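Local coordinates for protein putative ketosteroid isomerase (Parabacteroides distasonis ATCC 8503, PDB 3KE7) that is of unproven function but, as a putative ketosteroid isomerase with an NTF2-like SnoaL domain, probably binds a small molecule in its pocket, at residues W106-V111 with T125-V130; A34-S39 with E55-L60; A85-V90 with V111-P116. All blocks are in the same frame, centred on the assembly; numbering follows the deposited sequence. Where two conformers were deposited one is given.

Contact 1. Residues W106-V111 with T125-V130; sequences WNCTEV and THWSYV. With BCN (bicine), chain F.
W106, W127 and N107 have the three largest shares of the buried surface where strand 102-114 pairs with strand 120-129, the antiparallel hairpin at the heart of this NTF2-like, SnoaL-type fold. The strands run nearly antiparallel, and the hydrogen-bonded pairs, N107 with S128 and T109 with H126, each make two N-H...O bonds. The indoles of W106 and W127 meet edge to face: the edge of W127 turns toward the face of W106, planes at 76°. W106 CB points away overall; with CG anti to the carbonyl carbon (chi1 -62°), the indole's CE3 lies 3.8 Å from CE3 of W127. Bicine fits into the corner so made, with its C5 lying over the centre of the W127 ring and, toward the rim, over one face of W106. Y129 approaches the other face of W106 obliquely, and with the two indoles it forms an aromatic cluster. Behind W127, C108 SG sits 3.6 Å from the centroid of the six-membered ring, only 6° off its normal, so the indole is held between sulfur and ligand. On the face bearing N107 and S128, the ND2 of N107 is 3.0 Å from S128 OG; N107 OD1 is bonded to N94, while S128 OG bonds H126 of the second subunit. At the far end of the pairing from W106, T125 OG1 donates to the syn lone pair of E110 OE1 at 2.6 Å, and one water donates to E110 OE2 while accepting from W127 NE1 at 2.9 Å, in the indole plane.

Contact 2. Residues A34-S39 with E55-L60; sequences AFVELS and EGLEQL
CG stands anti to the backbone N in both L57 (chi1 -169°) and L60 (chi1 -171°), and from these positions the leucine methyls at the start of helix 57-65 meet V36 of the short helix 34-38 and S39 just after it. The contact lies in the helical layer over the sheet of the SnoaL-like domain. L57 does most of the reaching: its CD1 lies 3.6 Å from V36 O. The same methyl is close to S39 O and, at 3.9 Å, to V36 CG1. One methyl thus touches both a side chain and the carbonyl oxygens of V36 and S39. The V36 and L57 side chains cross obliquely. L60, one turn further on, brings CD2 to 3.6 Å from S39 OG, with S39 CB slightly farther away, and V36 CG2 is a looser neighbour.

The hydroxyl meeting that methyl is engaged within its own segment: S39 OG donates to F35 O at 2.7 Å, the donor tilted 26° from the carbonyl plane. This bond ties the residue after the helix back to F35 in the helix, alongside the backbone bond from S39 N to V36 O. An alanine in place of S39 lacks OG, and would probably leave F35 O without its hydroxyl donor and a small gap beside L60 CD2.

Outside the pair, V36 also packs on R61 and Y64 of helix 57-65, L60 rests on V43 and Y45 of strand 43-46, and S39 touches I122 of strand 120-129. With 213 Å² buried and the hydroxyl bonded locally, the contact rests on van der Waals packing of leucine methyls against a valine methyl, two carbonyl oxygens and a hydroxyl, which probably gives little directional preference.

Contact 3. Residues A85-V90 with V111-P116; sequences AQNIAV and VYRRNP
I88 and V111 touch at the open end of the antiparallel hairpin that strand 88-99 makes with strand 102-114, part of the curved sheet of the NTF2-like fold. I88 CG2 lies 3.8 Å from V111 CG1, and I88 CD1 an equal distance from R113 CB, so one isoleucine spans two neighbours on the same face of the sheet. Its CG1 is anti to the carbonyl carbon (chi1 -72°), and the chain bends again before CD1. V90 adds a more distant contact with V111 on this face. On the other face A89 stands opposite Y112, the pair being bonded both ways through the backbone: A89 N gives to Y112 O at 2.8 Å, and Y112 N returns to A89 O. The register carries on into the turn, where R114 N donates to N87 O with an N-H...O angle of 166°.

What positions this end is the type II' turn from A85 to I88, which links strand 74-85 to strand 88-99 and is closed by backbone bonds between A85 and I88 in both directions; it presents N87 to the two arginines. N87 and R113 lie side by side, with N87 ND2 3.9 Å from R113 CG. The polar end of R113 continues beyond them to salt bridges with D42 and D40, while Y112 OH bonds E23 of helix 15-28. Q86 and N87 also pack on Q86 of the second subunit, placing the turn at the dimer interface. R114 bends at chi3, and N87 CA lies over one face of its guanidinium, 4.0 Å from NH2.

How the contacts relate
The three contacts lie within one SnoaL-like domain, their centres 16 to 18 Å apart. Contact 2 closes first along the chain, joining helix 34-38 to helix 57-65; contacts 3 and 1 follow with alternating segments, sharing V111 on strand 102-114. That strand is flanked by 88-99 and 120-129, so contact 3 and contact 1 pair its two sides in one sheet, and both reach the second subunit. The helical contact abuts each: F35 CE1 lies 3.8 Å from E110 OE2, and L38 CD2 is 3.6 Å from Y112 OH. Together they join sheet and helices, with bicine bound at contact 1 and about 9 Å from the L60 side chain.

Contact 1. Residues W106-V111 with T125-V130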
loop_
_atom_site.group_PDB
_atom_site.type_symbol
_atom_site.label_atom_id
_atom_site.label_comp_id
_atom_site.label_asym_id
_atom_site.label_seq_id
_atom_site.Cartn_x
_atom_site.Cartn_y
_atom_site.Cartn_z
ATOM N N TRP B 106 12.682 4.752 5.682
ATOM C CA TRP B 106 11.276 4.638 5.362
ATOM C C TRP B 106 10.940 3.367 4.578
ATOM O O TRP B 106 11.744 2.853 3.841
ATOM C CB TRP B 106 10.852 5.800 4.449
ATOM C CG TRP B 106 10.968 7.183 4.996
ATOM C CD1 TRP B 106 12.036 8.035 4.845
ATOM C CD2 TRP B 106 9.975 7.910 5.726
ATOM N NE1 TRP B 106 11.768 9.243 5.442
ATOM C CE2 TRP B 106 10.503 9.201 5.976
ATOM C CE3 TRP B 106 8.676 7.619 6.156
ATOM C CZ2 TRP B 106 9.787 10.182 6.670
ATOM C CZ3 TRP B 106 7.973 8.601 6.850
ATOM C CH2 TRP B 106 8.532 9.863 7.091
ATOM N N ASN B 107 9.707 2.923 4.801
ATOM C CA ASN B 107 8.969 1.970 3.969
ATOM C C ASN B 107 7.966 2.812 3.145
ATOM O O ASN B 107 7.375 3.771 3.663
ATOM C CB ASN B 107 8.126 1.056 4.846
ATOM C CG ASN B 107 8.923 0.269 5.843
ATOM O OD1 ASN B 107 9.858 -0.460 5.483
ATOM N ND2 ASN B 107 8.513 0.346 7.119
ATOM N N CYS B 108 7.738 2.425 1.903
ATOM C CA CYS B 108 6.755 3.098 1.078
ATOM C C CYS B 108 6.033 2.183 0.102
ATOM O O CYS B 108 6.682 1.406 -0.629
ATOM C CB CYS B 108 7.400 4.240 0.298
ATOM S SG CYS B 108 6.198 5.292 -0.602
ATOM N N THR B 109 4.710 2.326 0.070
ATOM C CA THR B 109 3.887 1.772 -0.970
ATOM C C THR B 109 3.168 2.915 -1.685
ATOM O O THR B 109 2.413 3.672 -1.040
ATOM C CB THR B 109 2.841 0.831 -0.430
ATOM O OG1 THR B 109 3.472 -0.184 0.340
ATOM C CG2 THR B 109 1.992 0.202 -1.576
ATOM N N GLU B 110 3.326 3.011 -2.987
ATOM C CA GLU B 110 2.578 3.928 -3.821
ATOM C C GLU B 110 1.758 3.085 -4.794
ATOM O O GLU B 110 2.282 2.084 -5.347
ATOM C CB GLU B 110 3.493 4.854 -4.656
ATOM C CG GLU B 110 4.477 5.652 -3.912
ATOM C CD GLU B 110 3.890 6.900 -3.297
ATOM O OE1 GLU B 110 2.657 6.983 -3.205
ATOM O OE2 GLU B 110 4.681 7.825 -2.911
ATOM N N VAL B 111 0.489 3.431 -4.992
ATOM C CA VAL B 111 -0.287 2.820 -6.059
ATOM C C VAL B 111 -0.591 3.933 -7.081
ATOM O O VAL B 111 -1.195 4.928 -6.741
ATOM C CB VAL B 111 -1.567 2.207 -5.586
ATOM C CG1 VAL B 111 -2.279 1.561 -6.792
ATOM C CG2 VAL B 111 -1.295 1.135 -4.497
ATOM N N THR B 125 -0.957 6.247 -1.089
ATOM C CA THR B 125 0.396 6.432 -0.579
ATOM C C THR B 125 0.412 5.952 0.861
ATOM O O THR B 125 -0.471 6.318 1.672
ATOM C CB THR B 125 0.805 7.915 -0.593
ATOM O OG1 THR B 125 0.809 8.382 -1.944
ATOM C CG2 THR B 125 2.118 8.115 0.089
ATOM N N HIS B 126 1.395 5.128 1.193
ATOM C CA HIS B 126 1.612 4.669 2.562
ATOM C C HIS B 126 3.091 4.785 2.880
ATOM O O HIS B 126 3.908 4.029 2.363
ATOM C CB HIS B 126 1.142 3.209 2.742
ATOM C CG HIS B 126 0.995 2.764 4.181
ATOM N ND1 HIS B 126 0.036 1.831 4.559
ATOM C CD2 HIS B 126 1.718 3.040 5.301
ATOM C CE1 HIS B 126 0.186 1.577 5.860
ATOM N NE2 HIS B 126 1.150 2.337 6.343
ATOM N N TRP B 127 3.436 5.776 3.727
ATOM C CA TRP B 127 4.771 5.970 4.230
ATOM C C TRP B 127 4.823 5.471 5.660
ATOM O O TRP B 127 3.933 5.809 6.460
ATOM C CB TRP B 127 5.159 7.463 4.257
ATOM C CG TRP B 127 5.430 8.067 2.926
ATOM C CD1 TRP B 127 4.618 8.833 2.192
ATOM C CD2 TRP B 127 6.637 7.909 2.169
ATOM N NE1 TRP B 127 5.241 9.197 1.020
ATOM C CE2 TRP B 127 6.496 8.653 0.993
ATOM C CE3 TRP B 127 7.847 7.277 2.416
ATOM C CZ2 TRP B 127 7.496 8.709 0.018
ATOM C CZ3 TRP B 127 8.873 7.362 1.476
ATOM C CH2 TRP B 127 8.677 8.057 0.272
ATOM N N SER B 128 5.831 4.672 6.011
ATOM C CA SER B 128 6.020 4.308 7.419
ATOM C C SER B 128 7.502 4.321 7.741
ATOM O O SER B 128 8.356 4.192 6.841
ATOM C CB SER B 128 5.344 2.964 7.753
ATOM O OG SER B 128 5.955 1.860 7.125
ATOM N N TYR B 129 7.827 4.430 9.041
ATOM C CA TYR B 129 9.221 4.318 9.457
ATOM C C TYR B 129 9.649 2.870 9.468
ATOM O O TYR B 129 8.892 1.998 9.800
ATOM C CB TYR B 129 9.421 4.853 10.863
ATOM C CG TYR B 129 9.085 6.304 11.051
ATOM C CD1 TYR B 129 9.641 7.267 10.251
ATOM C CD2 TYR B 129 8.282 6.710 12.130
ATOM C CE1 TYR B 129 9.382 8.637 10.474
ATOM C CE2 TYR B 129 8.022 8.078 12.356
ATOM C CZ TYR B 129 8.555 9.002 11.496
ATOM O OH TYR B 129 8.333 10.350 11.714
ATOM N N VAL B 130 10.923 2.655 9.164
ATOM C CA VAL B 130 11.537 1.342 9.299
ATOM C C VAL B 130 11.821 1.113 10.779
ATOM O O VAL B 130 12.536 1.911 11.421
ATOM C CB VAL B 130 12.857 1.229 8.520
ATOM C CG1 VAL B 130 13.662 -0.043 8.903
ATOM C CG2 VAL B 130 12.613 1.249 6.982
HETATM N N1 BCN F . 8.288 12.111 2.973
HETATM C C1 BCN F . 7.293 12.502 3.981
HETATM C C2 BCN F . 7.963 13.303 5.113
HETATM O O21 BCN F . 7.331 13.557 6.160
HETATM O O22 BCN F . 9.144 13.682 4.953
HETATM C C3 BCN F . 7.697 12.107 1.624
HETATM C C4 BCN F . 7.666 13.522 1.045
HETATM O O4 BCN F . 8.990 14.051 1.224
HETATM C C5 BCN F . 8.760 10.778 3.307
HETATM C C6 BCN F . 10.096 10.526 2.658
HETATM O O6 BCN F . 10.988 11.648 2.896
HETATM O O HOH W 1 4.359 10.155 -1.563
#

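Contact 2. Residues A34-S39 with E55-L60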
loop_
_atom_site.group_PDB
_atom_site.type_symbol
_atom_site.label_atom_id
_atom_site.label_comp_id
_atom_site.label_asym_id
_atom_site.label_seq_id
_atom_site.Cartn_x
_atom_site.Cartn_y
_atom_site.Cartn_z
ATOM N N ALA B 34 4.637 18.846 -5.217
ATOM C CA ALA B 34 4.851 17.815 -6.287
ATOM C C ALA B 34 3.975 16.582 -6.134
ATOM O O ALA B 34 3.318 16.177 -7.098
ATOM C CB ALA B 34 6.322 17.385 -6.369
ATOM N N PHE B 35 3.953 15.992 -4.940
ATOM C CA PHE B 35 3.128 14.805 -4.744
ATOM C C PHE B 35 1.646 15.073 -4.818
ATOM O O PHE B 35 0.894 14.165 -5.212
ATOM C CB PHE B 35 3.483 14.079 -3.439
ATOM C CG PHE B 35 4.640 13.128 -3.561
ATOM C CD1 PHE B 35 4.559 11.994 -4.367
ATOM C CD2 PHE B 35 5.817 13.362 -2.864
ATOM C CE1 PHE B 35 5.629 11.107 -4.480
ATOM C CE2 PHE B 35 6.888 12.505 -2.969
ATOM C CZ PHE B 35 6.794 11.350 -3.732
ATOM N N VAL B 36 1.192 16.283 -4.509
ATOM C CA VAL B 36 -0.211 16.611 -4.639
ATOM C C VAL B 36 -0.577 16.697 -6.125
ATOM O O VAL B 36 -1.580 16.151 -6.568
ATOM C CB VAL B 36 -0.548 17.922 -3.921
ATOM C CG1 VAL B 36 -2.045 18.301 -4.120
ATOM C CG2 VAL B 36 -0.206 17.809 -2.423
ATOM N N GLU B 37 0.305 17.319 -6.896
ATOM C CA GLU B 37 0.111 17.389 -8.345
ATOM C C GLU B 37 0.102 16.011 -9.022
ATOM O O GLU B 37 -0.657 15.797 -9.994
ATOM C CB GLU B 37 1.191 18.267 -8.950
ATOM C CG GLU B 37 1.168 19.708 -8.387
ATOM N N LEU B 38 0.857 15.072 -8.475
ATOM C CA LEU B 38 0.970 13.752 -9.027
ATOM C C LEU B 38 -0.160 12.832 -8.558
ATOM O O LEU B 38 -0.316 11.723 -9.069
ATOM C CB LEU B 38 2.305 13.156 -8.605
ATOM C CG LEU B 38 2.797 11.831 -9.149
ATOM C CD1 LEU B 38 2.680 11.760 -10.644
ATOM C CD2 LEU B 38 4.226 11.594 -8.717
ATOM N N SER B 39 -0.961 13.276 -7.590
ATOM C CA SER B 39 -2.036 12.443 -7.023
ATOM C C SER B 39 -3.399 12.735 -7.651
ATOM O O SER B 39 -3.675 13.853 -8.084
ATOM C CB SER B 39 -2.112 12.663 -5.488
ATOM O OG SER B 39 -0.944 12.207 -4.822
ATOM N N GLU B 55 -8.078 11.136 3.174
ATOM C CA GLU B 55 -8.954 10.706 2.056
ATOM C C GLU B 55 -9.315 11.871 1.194
ATOM O O GLU B 55 -10.026 12.828 1.624
ATOM C CB GLU B 55 -10.214 10.083 2.575
ATOM C CG GLU B 55 -9.933 8.896 3.395
ATOM C CD GLU B 55 -11.146 8.279 4.011
ATOM O OE1 GLU B 55 -12.250 8.286 3.366
ATOM O OE2 GLU B 55 -10.967 7.734 5.149
ATOM N N GLY B 56 -8.940 11.762 -0.054
ATOM C CA GLY B 56 -9.244 12.754 -1.045
ATOM C C GLY B 56 -8.148 13.764 -1.260
ATOM O O GLY B 56 -7.425 14.126 -0.347
ATOM N N LEU B 57 -8.065 14.248 -2.488
ATOM C CA LEU B 57 -7.060 15.176 -2.849
ATOM C C LEU B 57 -7.160 16.471 -2.109
ATOM O O LEU B 57 -6.133 17.100 -1.844
ATOM C CB LEU B 57 -7.125 15.425 -4.340
ATOM C CG LEU B 57 -5.969 16.201 -4.969
ATOM C CD1 LEU B 57 -4.658 15.495 -4.776
ATOM C CD2 LEU B 57 -6.268 16.360 -6.514
ATOM N N GLU B 58 -8.357 16.950 -1.771
ATOM C CA GLU B 58 -8.436 18.207 -1.064
ATOM C C GLU B 58 -7.838 18.122 0.341
ATOM O O GLU B 58 -7.160 19.043 0.783
ATOM C CB GLU B 58 -9.863 18.770 -1.080
ATOM C CG GLU B 58 -10.282 19.145 -2.494
ATOM C CD GLU B 58 -9.168 19.930 -3.234
ATOM O OE1 GLU B 58 -8.717 20.970 -2.712
ATOM O OE2 GLU B 58 -8.709 19.483 -4.310
ATOM N N GLN B 59 -8.060 17.002 1.022
ATOM C CA GLN B 59 -7.441 16.759 2.337
ATOM C C GLN B 59 -5.939 16.639 2.202
ATOM O O GLN B 59 -5.187 17.163 3.037
ATOM C CB GLN B 59 -7.946 15.495 3.004
ATOM C CG GLN B 59 -9.217 15.648 3.789
ATOM C CD GLN B 59 -9.610 14.373 4.508
ATOM O OE1 GLN B 59 -8.808 13.436 4.648
ATOM N NE2 GLN B 59 -10.856 14.319 4.968
ATOM N N LEU B 60 -5.496 15.923 1.172
ATOM C CA LEU B 60 -4.064 15.767 0.922
ATOM C C LEU B 60 -3.417 17.151 0.706
ATOM O O LEU B 60 -2.355 17.444 1.232
ATOM C CB LEU B 60 -3.801 14.854 -0.270
ATOM C CG LEU B 60 -2.318 14.502 -0.430
ATOM C CD1 LEU B 60 -1.823 13.556 0.687
ATOM C CD2 LEU B 60 -2.084 13.906 -1.818
#

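Contact 3. Residues A85-V90 with V111-P116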
loop_
_atom_site.group_PDB
_atom_site.type_symbol
_atom_site.label_atom_id
_atom_site.label_comp_id
_atom_site.label_asym_id
_atom_site.label_seq_id
_atom_site.Cartn_x
_atom_site.Cartn_y
_atom_site.Cartn_z
ATOM N N ALA B 85 -0.414 -4.220 -13.267
ATOM C CA ALA B 85 -1.693 -4.923 -13.493
ATOM C C ALA B 85 -2.588 -4.015 -14.254
ATOM O O ALA B 85 -3.270 -3.141 -13.674
ATOM C CB ALA B 85 -2.351 -5.291 -12.194
ATOM N N GLN B 86 -2.552 -4.166 -15.539
ATOM C CA GLN B 86 -3.405 -3.437 -16.443
ATOM C C GLN B 86 -3.157 -1.925 -16.232
ATOM O O GLN B 86 -1.994 -1.443 -16.451
ATOM C CB GLN B 86 -4.894 -3.901 -16.290
ATOM C CG GLN B 86 -5.090 -5.427 -16.642
ATOM C CD GLN B 86 -6.513 -5.963 -16.441
ATOM O OE1 GLN B 86 -7.449 -5.212 -16.251
ATOM N NE2 GLN B 86 -6.664 -7.285 -16.513
ATOM N N ASN B 87 -4.150 -1.207 -15.694
ATOM C CA ASN B 87 -4.022 0.227 -15.506
ATOM C C ASN B 87 -3.490 0.642 -14.111
ATOM O O ASN B 87 -3.625 1.797 -13.729
ATOM C CB ASN B 87 -5.358 0.922 -15.786
ATOM C CG ASN B 87 -6.448 0.627 -14.748
ATOM O OD1 ASN B 87 -6.435 -0.385 -14.032
ATOM N ND2 ASN B 87 -7.431 1.571 -14.661
ATOM N N ILE B 88 -2.901 -0.305 -13.382
ATOM C CA ILE B 88 -2.349 -0.055 -12.042
ATOM C C ILE B 88 -0.868 -0.450 -12.002
ATOM O O ILE B 88 -0.433 -1.461 -12.605
ATOM C CB ILE B 88 -3.083 -0.885 -11.002
ATOM C CG1 ILE B 88 -4.493 -0.319 -10.797
ATOM C CG2 ILE B 88 -2.329 -0.929 -9.667
ATOM C CD1 ILE B 88 -4.556 0.997 -10.029
ATOM N N ALA B 89 -0.078 0.382 -11.320
ATOM C CA ALA B 89 1.300 0.029 -11.002
ATOM C C ALA B 89 1.465 0.205 -9.514
ATOM O O ALA B 89 1.202 1.293 -8.984
ATOM C CB ALA B 89 2.244 0.952 -11.692
ATOM N N VAL B 90 1.889 -0.853 -8.838
ATOM C CA VAL B 90 2.172 -0.802 -7.394
ATOM C C VAL B 90 3.672 -0.679 -7.222
ATOM O O VAL B 90 4.405 -1.599 -7.610
ATOM C CB VAL B 90 1.673 -2.071 -6.652
ATOM C CG1 VAL B 90 1.888 -1.938 -5.109
ATOM C CG2 VAL B 90 0.182 -2.287 -6.935
ATOM N N VAL B 111 0.489 3.431 -4.992
ATOM C CA VAL B 111 -0.287 2.820 -6.059
ATOM C C VAL B 111 -0.591 3.933 -7.081
ATOM O O VAL B 111 -1.195 4.928 -6.741
ATOM C CB VAL B 111 -1.567 2.207 -5.586
ATOM C CG1 VAL B 111 -2.279 1.561 -6.792
ATOM C CG2 VAL B 111 -1.295 1.135 -4.497
ATOM N N TYR B 112 -0.145 3.726 -8.336
ATOM C CA TYR B 112 -0.385 4.615 -9.456
ATOM C C TYR B 112 -1.420 3.994 -10.387
ATOM O O TYR B 112 -1.446 2.759 -10.575
ATOM C CB TYR B 112 0.899 4.810 -10.290
ATOM C CG TYR B 112 1.973 5.720 -9.715
ATOM C CD1 TYR B 112 2.787 5.308 -8.689
ATOM C CD2 TYR B 112 2.199 6.973 -10.267
ATOM C CE1 TYR B 112 3.827 6.083 -8.232
ATOM C CE2 TYR B 112 3.203 7.789 -9.793
ATOM C CZ TYR B 112 4.017 7.338 -8.770
ATOM O OH TYR B 112 5.064 8.145 -8.317
ATOM N N ARG B 113 -2.291 4.830 -10.932
ATOM C CA ARG B 113 -3.315 4.432 -11.850
ATOM C C ARG B 113 -3.173 5.235 -13.113
ATOM O O ARG B 113 -3.027 6.458 -13.044
ATOM C CB ARG B 113 -4.725 4.635 -11.247
ATOM C CG ARG B 113 -5.902 4.243 -12.208
ATOM C CD ARG B 113 -7.277 4.425 -11.581
ATOM N NE ARG B 113 -7.453 5.813 -11.209
ATOM C CZ ARG B 113 -8.097 6.264 -10.116
ATOM N NH1 ARG B 113 -8.685 5.435 -9.244
ATOM N NH2 ARG B 113 -8.130 7.573 -9.870
ATOM N N ARG B 114 -3.219 4.550 -14.250
ATOM C CA ARG B 114 -3.119 5.202 -15.534
ATOM C C ARG B 114 -4.505 5.714 -15.892
ATOM O O ARG B 114 -5.446 4.925 -15.957
ATOM C CB ARG B 114 -2.608 4.216 -16.591
ATOM C CG ARG B 114 -2.366 4.902 -17.972
ATOM C CD ARG B 114 -1.752 3.923 -18.967
ATOM N NE ARG B 114 -2.631 2.781 -19.116
ATOM C CZ ARG B 114 -2.239 1.518 -19.285
ATOM N NH1 ARG B 114 -0.939 1.191 -19.377
ATOM N NH2 ARG B 114 -3.162 0.567 -19.354
ATOM N N ASN B 115 -4.621 7.020 -16.078
ATOM C CA ASN B 115 -5.874 7.641 -16.476
ATOM C C ASN B 115 -6.042 7.528 -17.996
ATOM O O ASN B 115 -5.106 7.138 -18.687
ATOM C CB ASN B 115 -6.032 9.089 -15.920
ATOM C CG ASN B 115 -5.097 10.182 -16.582
ATOM O OD1 ASN B 115 -4.612 10.049 -17.726
ATOM N ND2 ASN B 115 -4.944 11.340 -15.849
ATOM N N PRO B 116 -7.259 7.789 -18.501
ATOM C CA PRO B 116 -7.502 7.710 -19.962
ATOM C C PRO B 116 -6.567 8.564 -20.808
ATOM O O PRO B 116 -6.296 8.218 -21.964
ATOM C CB PRO B 116 -8.934 8.197 -20.093
ATOM C CG PRO B 116 -9.604 7.706 -18.862
ATOM C CD PRO B 116 -8.525 7.703 -17.746
#